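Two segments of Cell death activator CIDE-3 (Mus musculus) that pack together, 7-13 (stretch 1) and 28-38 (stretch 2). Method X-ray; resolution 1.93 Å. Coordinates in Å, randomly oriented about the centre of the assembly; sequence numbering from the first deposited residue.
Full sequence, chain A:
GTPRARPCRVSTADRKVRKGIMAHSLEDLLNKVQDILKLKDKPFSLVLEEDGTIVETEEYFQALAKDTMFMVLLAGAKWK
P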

# COMPACT_ATOMS: atom_id res chain seq x y z
N PRO A 7 8.08 -3.54 7.53
CA PRO A 7 6.79 -4.25 7.56
C PRO A 7 5.64 -3.36 7.11
O PRO A 7 5.56 -2.19 7.51
CB PRO A 7 6.63 -4.61 9.04
CG PRO A 7 7.41 -3.56 9.76
CD PRO A 7 8.59 -3.26 8.88
N CYS A 8 4.76 -3.90 6.28
CA CYS A 8 3.63 -3.14 5.75
C CYS A 8 2.34 -3.96 5.79
O CYS A 8 2.32 -5.11 5.34
CB CYS A 8 3.91 -2.69 4.32
SG CYS A 8 5.41 -1.69 4.11
N ARG A 9 1.28 -3.38 6.33
CA ARG A 9 -0.02 -4.04 6.33
C ARG A 9 -0.88 -3.48 5.21
O ARG A 9 -1.40 -2.37 5.31
CB ARG A 9 -0.71 -3.87 7.68
CG ARG A 9 0.15 -4.30 8.87
CD ARG A 9 -0.61 -4.19 10.18
NE ARG A 9 0.26 -4.45 11.33
CZ ARG A 9 -0.16 -4.49 12.59
NH1 ARG A 9 -1.44 -4.30 12.88
NH2 ARG A 9 0.71 -4.73 13.57
N VAL A 10 -1.02 -4.25 4.13
CA VAL A 10 -1.71 -3.76 2.93
C VAL A 10 -3.10 -4.39 2.77
O VAL A 10 -3.24 -5.61 2.78
CB VAL A 10 -0.87 -4.02 1.67
CG1 VAL A 10 -1.56 -3.44 0.44
CG2 VAL A 10 0.52 -3.42 1.83
N SER A 11 -4.11 -3.54 2.63
CA SER A 11 -5.48 -4.00 2.46
C SER A 11 -5.99 -3.71 1.05
O SER A 11 -5.40 -2.91 0.33
CB SER A 11 -6.40 -3.35 3.50
OG SER A 11 -7.76 -3.70 3.28
N THR A 12 -7.09 -4.35 0.68
CA THR A 12 -7.72 -4.10 -0.61
C THR A 12 -8.86 -3.09 -0.45
O THR A 12 -9.33 -2.86 0.67
CB THR A 12 -8.27 -5.40 -1.24
OG1 THR A 12 -9.13 -6.06 -0.30
CG2 THR A 12 -7.12 -6.32 -1.61
N ALA A 13 -9.28 -2.50 -1.56
CA ALA A 13 -10.30 -1.45 -1.53
C ALA A 13 -11.62 -1.88 -0.90
O ALA A 13 -12.33 -1.06 -0.32
CB ALA A 13 -10.53 -0.90 -2.94
N ASP A 28 9.35 -0.34 -4.31
CA ASP A 28 9.49 -1.78 -4.20
C ASP A 28 8.19 -2.42 -3.73
O ASP A 28 7.78 -3.46 -4.24
CB ASP A 28 10.60 -2.08 -3.20
CG ASP A 28 11.71 -1.04 -3.24
OD1 ASP A 28 11.39 0.15 -3.46
OD2 ASP A 28 12.90 -1.39 -3.07
N LEU A 29 7.57 -1.80 -2.73
CA LEU A 29 6.28 -2.25 -2.24
C LEU A 29 5.29 -2.26 -3.39
O LEU A 29 4.62 -3.26 -3.64
CB LEU A 29 5.76 -1.34 -1.14
CG LEU A 29 4.39 -1.72 -0.58
CD1 LEU A 29 4.43 -3.13 -0.03
CD2 LEU A 29 3.94 -0.73 0.49
N LEU A 30 5.20 -1.14 -4.10
CA LEU A 30 4.30 -1.04 -5.24
C LEU A 30 4.60 -2.08 -6.32
O LEU A 30 3.71 -2.51 -7.04
CB LEU A 30 4.28 0.39 -5.80
CG LEU A 30 3.10 1.25 -5.33
CD1 LEU A 30 1.80 0.50 -5.58
CD2 LEU A 30 3.22 1.64 -3.87
N ASN A 31 5.87 -2.48 -6.42
CA ASN A 31 6.25 -3.58 -7.30
C ASN A 31 5.70 -4.92 -6.81
O ASN A 31 5.17 -5.71 -7.59
CB ASN A 31 7.78 -3.65 -7.46
CG ASN A 31 8.34 -2.52 -8.30
OD1 ASN A 31 7.64 -1.93 -9.13
ND2 ASN A 31 9.61 -2.20 -8.09
N LYS A 32 5.79 -5.15 -5.50
CA LYS A 32 5.45 -6.44 -4.89
C LYS A 32 3.95 -6.71 -4.77
O LYS A 32 3.49 -7.82 -5.08
CB LYS A 32 6.10 -6.55 -3.50
CG LYS A 32 7.06 -7.71 -3.36
CD LYS A 32 8.45 -7.23 -2.99
CE LYS A 32 8.80 -7.62 -1.57
NZ LYS A 32 10.17 -7.19 -1.22
N VAL A 33 3.21 -5.71 -4.32
CA VAL A 33 1.79 -5.85 -3.98
C VAL A 33 0.91 -6.39 -5.12
O VAL A 33 -0.08 -7.08 -4.87
CB VAL A 33 1.21 -4.53 -3.39
CG1 VAL A 33 1.47 -3.34 -4.32
CG2 VAL A 33 -0.27 -4.67 -3.06
N GLN A 34 1.28 -6.12 -6.37
CA GLN A 34 0.50 -6.62 -7.51
C GLN A 34 0.47 -8.15 -7.54
O GLN A 34 -0.60 -8.75 -7.66
CB GLN A 34 1.04 -6.10 -8.84
CG GLN A 34 0.26 -6.60 -10.06
CD GLN A 34 0.94 -6.28 -11.39
OE1 GLN A 34 2.15 -6.06 -11.44
NE2 GLN A 34 0.16 -6.25 -12.46
N ASP A 35 1.64 -8.77 -7.43
CA ASP A 35 1.74 -10.22 -7.44
C ASP A 35 1.50 -10.84 -6.06
O ASP A 35 1.22 -12.04 -5.96
CB ASP A 35 3.09 -10.68 -8.01
CG ASP A 35 3.09 -10.76 -9.52
OD1 ASP A 35 2.03 -11.08 -10.10
OD2 ASP A 35 4.15 -10.52 -10.13
N ILE A 36 1.62 -10.04 -5.01
CA ILE A 36 1.34 -10.56 -3.67
C ILE A 36 -0.17 -10.64 -3.38
O ILE A 36 -0.65 -11.63 -2.81
CB ILE A 36 2.09 -9.77 -2.57
CG1 ILE A 36 3.59 -10.02 -2.67
CG2 ILE A 36 1.60 -10.17 -1.19
CD1 ILE A 36 4.40 -9.53 -1.49
N LEU A 37 -0.92 -9.62 -3.81
CA LEU A 37 -2.36 -9.53 -3.54
C LEU A 37 -3.24 -10.04 -4.68
O LEU A 37 -4.45 -9.83 -4.67
CB LEU A 37 -2.75 -8.08 -3.24
CG LEU A 37 -2.44 -7.55 -1.84
CD1 LEU A 37 -3.17 -6.23 -1.60
CD2 LEU A 37 -2.84 -8.58 -0.80
N LYS A 38 -2.63 -10.71 -5.66
CA LYS A 38 -3.33 -11.13 -6.88
C LYS A 38 -4.06 -9.97 -7.56
O LYS A 38 -5.29 -9.95 -7.62
CB LYS A 38 -4.32 -12.27 -6.60
CG LYS A 38 -3.73 -13.68 -6.62
CD LYS A 38 -4.84 -14.73 -6.60
CE LYS A 38 -4.36 -16.06 -7.17
NZ LYS A 38 -3.73 -15.89 -8.51

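Residues 7-11 form a β-strand, and residues 28-36 belong to a helix that begins earlier in the chain. The two elements run in broadly the same direction, with 50° between their N-to-C axes. The axes come no closer than 10.8 Å, which leaves room for side chains between them. The register advances two residues on the strand for every four on the helix, a little over one turn. The CA atoms of Cys8 and Leu29 are 8.5 Å apart, those of Val10 and Val33 8.0 Å, and those of Thr12 and Leu37 8.2 Å.

This spacing follows from the two periodicities. Alternate strand residues share a face, so Cys8 and Val10 both point toward the helix. Leu29, Val33 and Leu37 lie four apart and point back. Backbone hydrogen bonds link them: Val33 N to Leu29 O and Leu37 N to Val33 O, each 2.9 Å. Leu37 is the first residue after the helix to leave helical phi/psi.

Val10 is central to the contact and touches Leu29, Val33 and Leu37. Val10 CG2 lies 4.3 Å from Leu29 CD1. Val10 CG1 lies 3.9 Å from Val33 CG2 and 3.8 Å from Leu37 CD1. Cys8 extends the apolar surface, with SG 4.0 Å from Leu29 CD2. Thr12 points sideways, yet its methyl carbon CG2 reaches within 4.0 Å of Leu37 CD1.

No hydrogen bond crosses between the stretches. The side chains that meet offer mainly carbon, plus the cysteine sulfur, so the contact rests on van der Waals packing and the exclusion of water. It buries 251 Å² in total. Ser11 points away from the helix, and its OG donates a hydrogen bond to Thr12 O at 3.2 Å. Arg9, also off the packed face, is exposed.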